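Local atomic coordinates of cupin 2 conserved barrel domain protein (Leptotrichia buccalis, PDB entry 3RNS), a protein that is of unknown function but belongs to the cupin superfamily, whose small beta barrels serve many different enzymatic and binding roles. Residues N58-F64 with N81-I87; Y137-V143 with M158-E164; V179-E183 with V195-E199; G182-Y186 with E214-M220. All blocks are in the same frame, centred on the assembly; numbering follows the deposited sequence. Where two conformers were deposited one is given.

Contact 1. Residues N58-F64 with N81-I87; sequences NRYYYCF and NGDFLEI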
# COMPACT_ATOMS: atom_id res chain seq x y z
N ASN A 58 7.25 13.43 -3.71
CA ASN A 58 7.52 12.49 -2.64
C ASN A 58 7.28 11.04 -3.09
O ASN A 58 6.48 10.78 -4.00
CB ASN A 58 6.68 12.80 -1.40
CG ASN A 58 6.83 14.25 -0.94
OD1 ASN A 58 7.92 14.69 -0.59
ND2 ASN A 58 5.72 15.00 -0.95
N ARG A 59 7.99 10.13 -2.44
CA ARG A 59 7.80 8.71 -2.66
C ARG A 59 7.59 8.03 -1.31
O ARG A 59 8.23 8.40 -0.31
CB ARG A 59 9.03 8.10 -3.31
CG ARG A 59 9.41 8.68 -4.67
CD ARG A 59 8.58 8.07 -5.78
NE ARG A 59 8.89 8.62 -7.11
CZ ARG A 59 8.36 9.74 -7.61
NH1 ARG A 59 7.54 10.50 -6.89
NH2 ARG A 59 8.67 10.13 -8.84
N TYR A 60 6.69 7.06 -1.30
CA TYR A 60 6.37 6.27 -0.14
C TYR A 60 6.45 4.80 -0.56
O TYR A 60 6.08 4.45 -1.68
CB TYR A 60 4.94 6.57 0.34
CG TYR A 60 4.69 8.03 0.53
CD1 TYR A 60 4.91 8.63 1.74
CD2 TYR A 60 4.24 8.81 -0.52
CE1 TYR A 60 4.73 10.03 1.91
CE2 TYR A 60 4.04 10.19 -0.37
CZ TYR A 60 4.30 10.78 0.85
OH TYR A 60 4.08 12.14 1.01
N TYR A 61 6.92 3.97 0.35
CA TYR A 61 7.13 2.56 0.13
C TYR A 61 6.49 1.79 1.24
O TYR A 61 6.68 2.15 2.42
CB TYR A 61 8.63 2.25 0.13
CG TYR A 61 9.30 2.80 -1.10
CD1 TYR A 61 9.21 2.13 -2.30
CD2 TYR A 61 9.98 4.02 -1.08
CE1 TYR A 61 9.78 2.61 -3.45
CE2 TYR A 61 10.56 4.52 -2.23
CZ TYR A 61 10.46 3.79 -3.41
OH TYR A 61 10.98 4.26 -4.57
N TYR A 62 5.76 0.74 0.87
CA TYR A 62 5.31 -0.28 1.83
C TYR A 62 5.93 -1.60 1.41
O TYR A 62 5.78 -2.04 0.25
CB TYR A 62 3.77 -0.36 1.87
CG TYR A 62 3.30 -1.48 2.76
CD1 TYR A 62 3.47 -1.40 4.15
CD2 TYR A 62 2.79 -2.66 2.25
CE1 TYR A 62 3.12 -2.42 4.98
CE2 TYR A 62 2.40 -3.71 3.11
CZ TYR A 62 2.59 -3.57 4.47
OH TYR A 62 2.25 -4.54 5.35
N CYS A 63 6.65 -2.24 2.33
CA CYS A 63 7.34 -3.50 2.03
C CYS A 63 6.46 -4.68 2.41
O CYS A 63 6.02 -4.80 3.58
CB CYS A 63 8.67 -3.55 2.79
SG CYS A 63 9.52 -5.08 2.63
N PHE A 64 6.18 -5.53 1.44
CA PHE A 64 5.37 -6.71 1.68
C PHE A 64 6.12 -8.04 1.52
O PHE A 64 5.50 -9.11 1.53
CB PHE A 64 4.07 -6.62 0.84
CG PHE A 64 4.25 -6.64 -0.67
CD1 PHE A 64 4.41 -5.44 -1.41
CD2 PHE A 64 4.14 -7.84 -1.37
CE1 PHE A 64 4.53 -5.49 -2.75
CE2 PHE A 64 4.23 -7.87 -2.74
CZ PHE A 64 4.44 -6.71 -3.43
N ASN A 81 9.71 -6.49 5.78
CA ASN A 81 8.29 -6.80 5.61
C ASN A 81 7.39 -6.13 6.67
O ASN A 81 7.66 -6.25 7.81
CB ASN A 81 8.09 -8.31 5.71
CG ASN A 81 6.76 -8.78 5.15
OD1 ASN A 81 6.51 -9.96 5.12
ND2 ASN A 81 5.91 -7.88 4.70
N GLY A 82 6.31 -5.46 6.26
CA GLY A 82 5.45 -4.69 7.16
C GLY A 82 5.81 -3.23 7.36
O GLY A 82 5.06 -2.46 7.99
N ASP A 83 6.96 -2.82 6.84
CA ASP A 83 7.43 -1.47 7.08
C ASP A 83 6.95 -0.49 6.02
O ASP A 83 6.83 -0.84 4.85
CB ASP A 83 8.93 -1.41 7.07
CG ASP A 83 9.56 -1.98 8.32
OD1 ASP A 83 8.90 -2.08 9.38
OD2 ASP A 83 10.77 -2.30 8.23
N PHE A 84 6.79 0.76 6.46
CA PHE A 84 6.47 1.90 5.65
C PHE A 84 7.59 2.92 5.76
O PHE A 84 8.15 3.11 6.86
CB PHE A 84 5.19 2.49 6.18
CG PHE A 84 4.65 3.60 5.36
CD1 PHE A 84 4.90 4.92 5.70
CD2 PHE A 84 3.89 3.32 4.25
CE1 PHE A 84 4.34 5.95 4.92
CE2 PHE A 84 3.36 4.34 3.47
CZ PHE A 84 3.58 5.65 3.81
N LEU A 85 7.92 3.57 4.64
CA LEU A 85 8.92 4.60 4.58
C LEU A 85 8.52 5.71 3.61
O LEU A 85 8.07 5.43 2.50
CB LEU A 85 10.25 3.99 4.10
CG LEU A 85 11.48 4.91 3.92
CD1 LEU A 85 11.94 5.49 5.25
CD2 LEU A 85 12.58 4.11 3.31
N GLU A 86 8.71 6.96 4.04
CA GLU A 86 8.55 8.14 3.19
C GLU A 86 9.91 8.67 2.81
O GLU A 86 10.81 8.76 3.64
CB GLU A 86 7.81 9.27 3.91
CG GLU A 86 7.98 10.61 3.16
CD GLU A 86 7.20 11.82 3.74
OE1 GLU A 86 6.36 11.67 4.64
OE2 GLU A 86 7.43 12.95 3.23
N ILE A 87 10.05 9.04 1.53
CA ILE A 87 11.24 9.70 1.00
C ILE A 87 10.78 11.01 0.38
O ILE A 87 10.03 11.03 -0.60
CB ILE A 87 11.96 8.81 -0.05
CG1 ILE A 87 12.25 7.43 0.58
CG2 ILE A 87 13.22 9.47 -0.55
CD1 ILE A 87 13.17 6.55 -0.16
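Strands 59-64 and 83-87 run antiparallel, their axes 4.7 Å apart and 167° between their directions, with R59-I87 and Y61-L85 as hydrogen-bonded pairs and Y60-E86 and Y62-F84 as non-hydrogen-bonded pairs. The bond from I87 N to R59 O measures 2.7 Å, and the one from Y61 N to L85 O 2.8 Å. Where strand 83-87 begins, C63 O accepts twice: G82 N gives 2.8 Å, and the side-chain ND2 of N81 gives a longer 3.3 Å with an N-H...O angle of 145°. Both donors come from the same face of that carbonyl. N81 reaches it because its CG stands anti to the backbone N (chi1 -163°), which turns the amide toward the end of the neighbouring strand.

Y60, Y62, F84 and E86 share one face of the sheet. The CZ of F84 packs on Y60 CB at 3.8 Å, while Y62 CB lies at the edge of the F84 ring. The extended chain of E86 runs alongside Y60, its CG 3.5 Å from CE1 of that ring, with the carboxylate alongside the same carbon. On the other face, I87 CD1 meets Y61 CE2, and the Y61 hydroxyl is hydrogen-bonded to E105 and Y93. L153 and M155 of strand 153-160 cover Y60, and M155 also touches F84.

The chemistry thus divides: backbone bonds set the register, aromatic carbon fills the face turned toward strand 153-160, and the hydroxyl of the buried Y61 is satisfied by polar partners on the opposite face.

Contact 2. Residues Y137-V143 with M158-E164; sequences YQEGKIV and MSFWKGE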
# COMPACT_ATOMS: atom_id res chain seq x y z
N TYR A 137 -5.79 -2.06 18.05
CA TYR A 137 -7.18 -2.43 18.27
C TYR A 137 -7.79 -1.81 19.56
O TYR A 137 -7.13 -1.75 20.63
CB TYR A 137 -7.35 -3.95 18.31
CG TYR A 137 -7.06 -4.65 17.01
CD1 TYR A 137 -7.79 -4.37 15.86
CD2 TYR A 137 -6.09 -5.63 16.93
CE1 TYR A 137 -7.51 -4.97 14.68
CE2 TYR A 137 -5.83 -6.29 15.73
CZ TYR A 137 -6.56 -5.95 14.63
OH TYR A 137 -6.31 -6.56 13.44
N GLN A 138 -9.03 -1.34 19.46
CA GLN A 138 -9.82 -0.91 20.60
C GLN A 138 -11.21 -1.51 20.48
O GLN A 138 -11.85 -1.47 19.43
CB GLN A 138 -9.86 0.61 20.70
CG GLN A 138 -8.43 1.24 20.90
CD GLN A 138 -8.42 2.76 21.04
OE1 GLN A 138 -9.36 3.37 21.53
NE2 GLN A 138 -7.32 3.38 20.61
N GLU A 139 -11.71 -2.01 21.59
CA GLU A 139 -12.94 -2.78 21.60
C GLU A 139 -14.16 -1.94 21.16
O GLU A 139 -14.45 -0.87 21.72
CB GLU A 139 -13.20 -3.37 23.01
CG GLU A 139 -14.38 -4.34 23.02
CD GLU A 139 -14.72 -4.92 24.40
OE1 GLU A 139 -14.17 -4.47 25.44
OE2 GLU A 139 -15.57 -5.84 24.41
N GLY A 140 -14.87 -2.47 20.17
CA GLY A 140 -16.08 -1.83 19.63
C GLY A 140 -15.78 -0.62 18.77
O GLY A 140 -16.70 0.07 18.39
N LYS A 141 -14.50 -0.39 18.42
CA LYS A 141 -14.07 0.86 17.79
C LYS A 141 -13.35 0.66 16.46
O LYS A 141 -12.83 -0.42 16.17
CB LYS A 141 -13.18 1.65 18.73
CG LYS A 141 -13.95 2.10 19.92
CD LYS A 141 -13.12 2.53 21.05
CE LYS A 141 -14.01 2.88 22.23
NZ LYS A 141 -13.06 2.98 23.40
N ILE A 142 -13.38 1.73 15.66
CA ILE A 142 -12.51 1.91 14.48
C ILE A 142 -11.53 3.02 14.83
O ILE A 142 -11.95 4.08 15.33
CB ILE A 142 -13.30 2.34 13.27
CG1 ILE A 142 -14.37 1.30 12.92
CG2 ILE A 142 -12.37 2.58 12.01
CD1 ILE A 142 -15.27 1.63 11.67
N VAL A 143 -10.24 2.75 14.71
CA VAL A 143 -9.19 3.74 15.00
C VAL A 143 -8.54 4.04 13.69
O VAL A 143 -8.10 3.12 12.99
CB VAL A 143 -8.10 3.21 15.94
CG1 VAL A 143 -7.08 4.35 16.24
CG2 VAL A 143 -8.77 2.65 17.22
N MSE A 158 -6.04 1.99 9.39
CA MSE A 158 -7.22 1.82 10.25
C MSE A 158 -7.26 0.47 10.90
O MSE A 158 -6.86 -0.51 10.28
CB MSE A 158 -8.52 2.00 9.45
CG MSE A 158 -8.46 3.18 8.44
SE MSE A 158 -10.17 3.40 7.45
CE MSE A 158 -11.30 3.89 8.87
N SER A 159 -7.71 0.42 12.15
CA SER A 159 -8.03 -0.84 12.83
C SER A 159 -9.54 -0.91 13.07
O SER A 159 -10.18 0.13 13.39
CB SER A 159 -7.27 -0.98 14.16
OG SER A 159 -7.72 -0.02 15.12
N PHE A 160 -10.10 -2.10 12.87
CA PHE A 160 -11.54 -2.32 13.02
C PHE A 160 -11.67 -3.47 14.04
O PHE A 160 -11.08 -4.55 13.86
CB PHE A 160 -12.19 -2.83 11.72
CG PHE A 160 -12.38 -1.81 10.65
CD1 PHE A 160 -11.29 -1.30 9.94
CD2 PHE A 160 -13.67 -1.40 10.27
CE1 PHE A 160 -11.49 -0.37 8.89
CE2 PHE A 160 -13.85 -0.47 9.23
CZ PHE A 160 -12.76 0.05 8.58
N TRP A 161 -12.42 -3.23 15.11
CA TRP A 161 -12.81 -4.32 15.98
C TRP A 161 -13.93 -5.10 15.29
O TRP A 161 -14.79 -4.52 14.62
CB TRP A 161 -13.29 -3.78 17.33
CG TRP A 161 -13.39 -4.84 18.35
CD1 TRP A 161 -14.53 -5.54 18.68
CD2 TRP A 161 -12.34 -5.34 19.19
NE1 TRP A 161 -14.25 -6.42 19.69
CE2 TRP A 161 -12.91 -6.34 19.99
CE3 TRP A 161 -10.98 -5.01 19.34
CZ2 TRP A 161 -12.16 -7.04 20.96
CZ3 TRP A 161 -10.22 -5.74 20.26
CH2 TRP A 161 -10.82 -6.73 21.08
N LYS A 162 -13.94 -6.40 15.49
CA LYS A 162 -15.00 -7.27 14.95
C LYS A 162 -16.38 -6.69 15.20
O LYS A 162 -16.69 -6.24 16.31
CB LYS A 162 -14.89 -8.63 15.62
CG LYS A 162 -15.97 -9.57 15.21
CD LYS A 162 -15.88 -10.84 15.93
CE LYS A 162 -16.98 -11.77 15.46
NZ LYS A 162 -16.88 -13.00 16.29
N GLY A 163 -17.22 -6.67 14.17
CA GLY A 163 -18.55 -6.08 14.28
C GLY A 163 -18.63 -4.65 13.86
O GLY A 163 -19.72 -4.14 13.70
N GLU A 164 -17.51 -3.94 13.74
CA GLU A 164 -17.55 -2.54 13.26
C GLU A 164 -17.57 -2.51 11.74
O GLU A 164 -17.10 -3.43 11.09
CB GLU A 164 -16.40 -1.68 13.82
CG GLU A 164 -16.70 -0.97 15.17
CD GLU A 164 -17.73 0.21 15.08
OE1 GLU A 164 -17.92 0.85 14.01
OE2 GLU A 164 -18.34 0.50 16.11
O HOH W 1 -10.05 -1.07 16.70
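K141 O is gripped by two donors: the backbone N of W161, at 3.0 Å and nearly in line with the carbonyl, and a water that also donates to S159 OG and accepts from Q138 N. That water ties the type II turn Q138-K141 to strand 153-160. S159 OG, which has a further hydrogen bond to E136 O, lies 3.4 Å from V143 CB. Beyond the turn, V143 and S159 exchange a pair of backbone bonds, V143 N to S159 O and S159 N to V143 O, each 2.9 Å.

The W161 indole covers the turn. Its CG is anti to the backbone N (chi1 -167°), which lays one face of the ring against E139 and G140: E139 CA stands 3.8 Å from the centroid of the six-membered ring, 22° off the normal, as a CH-pi contact. Y137 CB meets the same ring at its edge, and the Y137 hydroxyl goes to D181.

I142 divides its branches. Its CG2 sits over the centre of the F160 ring, 4.2 Å from the centroid and 7° off the normal, and also touches the methyl CE of selenomethionine M158; its CD1 reaches F160 CE2 at 3.5 Å. The F160 ring is stacked in turn with F218.

This is the open end of the antiparallel hairpin 142-150/153-160, at the outer edge of a six-stranded cupin sheet, where a second type II turn, W161-E164, leads the chain into strand 165-169.

Contact 3. Residues V179-E183 with V195-E199; sequences VLDGE and VKKGE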
# COMPACT_ATOMS: atom_id res chain seq x y z
N VAL A 179 -4.83 -5.41 3.43
CA VAL A 179 -5.14 -5.85 4.76
C VAL A 179 -3.85 -6.24 5.41
O VAL A 179 -3.14 -7.11 4.91
CB VAL A 179 -6.15 -6.98 4.77
CG1 VAL A 179 -6.29 -7.62 6.19
CG2 VAL A 179 -7.53 -6.44 4.25
N LEU A 180 -3.57 -5.61 6.56
CA LEU A 180 -2.32 -5.81 7.29
C LEU A 180 -2.38 -6.88 8.37
O LEU A 180 -1.34 -7.34 8.84
CB LEU A 180 -1.89 -4.47 7.93
CG LEU A 180 -1.82 -3.27 6.97
CD1 LEU A 180 -1.53 -2.01 7.77
CD2 LEU A 180 -0.72 -3.54 5.91
N ASP A 181 -3.58 -7.22 8.83
CA ASP A 181 -3.80 -8.12 9.95
C ASP A 181 -5.24 -8.55 9.89
O ASP A 181 -6.12 -7.76 9.56
CB ASP A 181 -3.52 -7.43 11.29
CG ASP A 181 -3.64 -8.41 12.50
OD1 ASP A 181 -2.98 -9.47 12.44
OD2 ASP A 181 -4.38 -8.14 13.48
N GLY A 182 -5.49 -9.82 10.17
CA GLY A 182 -6.85 -10.37 10.13
C GLY A 182 -7.43 -10.45 8.73
O GLY A 182 -6.73 -10.72 7.78
N GLU A 183 -8.73 -10.23 8.62
CA GLU A 183 -9.36 -10.23 7.34
C GLU A 183 -10.59 -9.40 7.41
O GLU A 183 -11.23 -9.30 8.48
CB GLU A 183 -9.64 -11.64 6.81
CG GLU A 183 -10.63 -12.39 7.56
CD GLU A 183 -11.01 -13.76 6.90
OE1 GLU A 183 -12.24 -13.96 6.68
OE2 GLU A 183 -10.11 -14.62 6.65
N VAL A 195 -11.09 -9.83 1.92
CA VAL A 195 -9.68 -9.54 1.70
C VAL A 195 -8.92 -9.97 2.96
O VAL A 195 -9.20 -9.49 4.05
CB VAL A 195 -9.47 -8.06 1.39
CG1 VAL A 195 -7.99 -7.76 1.07
CG2 VAL A 195 -10.36 -7.68 0.23
N LYS A 196 -8.04 -10.95 2.79
CA LYS A 196 -7.29 -11.51 3.88
C LYS A 196 -5.97 -10.82 4.08
O LYS A 196 -5.53 -10.02 3.24
CB LYS A 196 -7.04 -12.96 3.61
CG LYS A 196 -8.32 -13.76 3.43
CD LYS A 196 -7.93 -15.22 3.12
CE LYS A 196 -9.14 -16.14 3.03
NZ LYS A 196 -10.21 -15.81 4.04
N LYS A 197 -5.33 -11.11 5.20
CA LYS A 197 -4.03 -10.50 5.48
C LYS A 197 -3.09 -10.80 4.31
O LYS A 197 -2.96 -11.94 3.91
CB LYS A 197 -3.43 -11.06 6.78
CG LYS A 197 -2.05 -10.57 7.05
CD LYS A 197 -1.43 -11.30 8.22
CE LYS A 197 0.01 -10.82 8.41
NZ LYS A 197 0.52 -11.35 9.72
N GLY A 198 -2.38 -9.78 3.83
CA GLY A 198 -1.46 -9.92 2.70
C GLY A 198 -2.15 -9.70 1.36
O GLY A 198 -1.49 -9.63 0.34
N GLU A 199 -3.46 -9.54 1.33
CA GLU A 199 -4.17 -9.30 0.06
C GLU A 199 -4.58 -7.85 -0.04
O GLU A 199 -4.66 -7.12 0.98
CB GLU A 199 -5.38 -10.19 -0.06
CG GLU A 199 -5.05 -11.74 -0.01
CD GLU A 199 -6.34 -12.61 -0.06
OE1 GLU A 199 -7.46 -12.13 0.34
OE2 GLU A 199 -6.25 -13.79 -0.46
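A corner of the cupin barrel lies here: the chain turns at D181 and G182, passing from strand 174-180 to strand 183-188, while the type II turn K196-E199 makes the matching passage from strand 191-196 to strand 199-203. V179 bonds to that turn through both its backbone N and its O. Its N donates to E199 O at 3.0 Å with an angle of 169°, and its O accepts from G198 N, also at 3.0 Å. Within the turn, E199 OE1 accepts from K196 N.

V179 CG2 presses on V195 CG1 at 3.5 Å, tighter than ordinary carbon contact. On the outside, E183 and K196 lie side by side, and K196 NZ forms a salt bridge to E183 OE2 of 2.9 Å, coming from above the carboxylate plane; the bend at the end of the lysine (chi4 -38°) turns the amine toward it. With an alanine at the E183 position the K196 ammonium would probably lose this mate and its chain be freer to move. K197 instead runs its methylenes past L180 O.

Y186 of strand 183-188 touches both valines, while the L180 and D181 backbones bond to K219 of strand 218-225.

Contact 4. Residues G182-Y186 with E214-M220; sequences GEGKY and ETENFKM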
# COMPACT_ATOMS: atom_id res chain seq x y z
N GLY A 182 -5.49 -9.82 10.17
CA GLY A 182 -6.85 -10.37 10.13
C GLY A 182 -7.43 -10.45 8.73
O GLY A 182 -6.73 -10.72 7.78
N GLU A 183 -8.73 -10.23 8.62
CA GLU A 183 -9.36 -10.23 7.34
C GLU A 183 -10.59 -9.40 7.41
O GLU A 183 -11.23 -9.30 8.48
CB GLU A 183 -9.64 -11.64 6.81
CG GLU A 183 -10.63 -12.39 7.56
CD GLU A 183 -11.01 -13.76 6.90
OE1 GLU A 183 -12.24 -13.96 6.68
OE2 GLU A 183 -10.11 -14.62 6.65
N GLY A 184 -10.88 -8.75 6.30
CA GLY A 184 -11.99 -7.82 6.22
C GLY A 184 -12.95 -8.16 5.12
O GLY A 184 -12.57 -8.81 4.12
N LYS A 185 -14.20 -7.80 5.31
CA LYS A 185 -15.22 -8.05 4.32
C LYS A 185 -15.57 -6.75 3.64
O LYS A 185 -16.09 -5.81 4.27
CB LYS A 185 -16.45 -8.66 4.94
CG LYS A 185 -17.53 -8.91 3.91
CD LYS A 185 -18.48 -9.96 4.44
CE LYS A 185 -19.68 -10.20 3.54
NZ LYS A 185 -20.90 -10.45 4.39
N TYR A 186 -15.26 -6.66 2.37
CA TYR A 186 -15.53 -5.43 1.61
C TYR A 186 -16.71 -5.60 0.69
O TYR A 186 -17.10 -6.71 0.37
CB TYR A 186 -14.31 -5.03 0.80
CG TYR A 186 -13.17 -4.56 1.63
CD1 TYR A 186 -12.92 -3.21 1.79
CD2 TYR A 186 -12.33 -5.47 2.26
CE1 TYR A 186 -11.85 -2.78 2.56
CE2 TYR A 186 -11.30 -5.05 3.05
CZ TYR A 186 -11.04 -3.72 3.18
OH TYR A 186 -9.98 -3.29 3.96
N GLU A 214 -16.26 -8.60 9.75
CA GLU A 214 -17.35 -9.56 9.87
C GLU A 214 -17.03 -10.72 10.83
O GLU A 214 -17.79 -10.99 11.70
CB GLU A 214 -17.67 -10.13 8.49
CG GLU A 214 -18.84 -11.11 8.48
CD GLU A 214 -18.90 -11.97 7.19
OE1 GLU A 214 -17.83 -12.43 6.68
OE2 GLU A 214 -20.03 -12.18 6.70
N THR A 215 -15.90 -11.38 10.67
CA THR A 215 -15.56 -12.59 11.43
C THR A 215 -14.44 -12.33 12.45
O THR A 215 -14.25 -13.12 13.36
CB THR A 215 -15.05 -13.69 10.50
OG1 THR A 215 -13.96 -13.16 9.74
CG2 THR A 215 -16.15 -14.18 9.55
N GLU A 216 -13.68 -11.25 12.30
CA GLU A 216 -12.62 -10.98 13.28
C GLU A 216 -12.09 -9.56 13.14
O GLU A 216 -12.46 -8.85 12.24
CB GLU A 216 -11.47 -11.96 13.07
CG GLU A 216 -10.78 -11.79 11.70
CD GLU A 216 -9.76 -12.95 11.39
OE1 GLU A 216 -8.59 -12.89 11.86
OE2 GLU A 216 -10.14 -13.91 10.66
N ASN A 217 -11.24 -9.16 14.07
CA ASN A 217 -10.61 -7.85 13.99
C ASN A 217 -9.71 -7.76 12.77
O ASN A 217 -9.10 -8.73 12.36
CB ASN A 217 -9.75 -7.55 15.22
CG ASN A 217 -10.46 -7.72 16.58
OD1 ASN A 217 -11.67 -7.62 16.73
ND2 ASN A 217 -9.64 -7.93 17.60
N PHE A 218 -9.61 -6.59 12.15
CA PHE A 218 -8.66 -6.43 11.06
C PHE A 218 -8.05 -5.04 11.01
O PHE A 218 -8.58 -4.08 11.59
CB PHE A 218 -9.27 -6.89 9.69
CG PHE A 218 -10.08 -5.86 8.99
CD1 PHE A 218 -9.53 -5.10 7.99
CD2 PHE A 218 -11.42 -5.64 9.32
CE1 PHE A 218 -10.26 -4.12 7.36
CE2 PHE A 218 -12.17 -4.70 8.67
CZ PHE A 218 -11.58 -3.90 7.68
N LYS A 219 -6.92 -4.94 10.34
CA LYS A 219 -6.30 -3.65 10.05
C LYS A 219 -6.06 -3.53 8.54
O LYS A 219 -5.78 -4.53 7.84
CB LYS A 219 -4.94 -3.50 10.80
CG LYS A 219 -5.05 -3.45 12.28
CD LYS A 219 -3.68 -3.44 12.95
CE LYS A 219 -3.82 -3.54 14.41
NZ LYS A 219 -2.53 -3.45 15.08
N MSE A 220 -6.15 -2.31 8.04
CA MSE A 220 -5.88 -2.03 6.66
C MSE A 220 -5.18 -0.69 6.44
O MSE A 220 -5.30 0.25 7.23
CB MSE A 220 -7.21 -1.98 5.91
CG MSE A 220 -8.24 -1.00 6.54
SE MSE A 220 -9.77 -0.54 5.33
CE MSE A 220 -8.80 0.57 4.16
O HOH W 2 -13.93 -9.97 8.76
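F218 takes a first torsion of 84°, which places its CG between the backbone N and the carbonyl carbon and lays the ring against strand 183-186, while K185, its CG anti to the backbone N, stretches toward E214. In this part of the cupin barrel the two strands belong to different sheets, and their short axes cross at 72°, so side chains rather than a regular run of backbone bonds join them.

G184 CA stands over the centre of the F218 ring, 3.8 Å from its centroid and 10° off the normal. A beta carbon at G184 would lie only 2.9 Å from F218 CE1, which makes glycine the fitting residue. The ring of F218 is also stacked with F160.

Nearer the surface, K185 NZ makes a 3.0 Å salt bridge to E214 OE2 from above the carboxylate plane and has a hydrogen bond to the Y187 hydroxyl. A serine in place of K185 would probably leave the E214 carboxylate without its counter-charge and open a gap where the lysine methylenes lay against it. A water donates to E183 O and accepts from T215 N, bridging the backbones where the loop passes. E183 OE2 and E216 OE2 come within 4.1 Å, a like-charge approach probably eased by the bond of E183 to K196.

Farther in, selenomethionine M220 makes a Met-aromatic contact at the edge of the Y186 ring, its SE 3.1 Å from Y186 OH, a buried hydroxyl with no hydrogen-bonding partner in the model.

How the contacts relate
The centre of contact 1 lies about 8 Å from the chain centre and that of contact 2 about 20 Å; contacts 1, 3 and 4 are partly buried, whereas contact 2 is a surface contact. Contacts 1 and 2 each pair neighbouring strands of one sheet, but the first buries aromatic rings whereas the second mixes turns, water and an indole at the surface. Contacts 3 and 4 share G182 and E183, work across a barrel corner, and add salt bridges on their outer sides. Strand 218-225 connects contact 4 to contact 2 through F160 N and F218 O, 2.8 Å apart. Contact 1 meets contact 3 by packing of Y62 on L180.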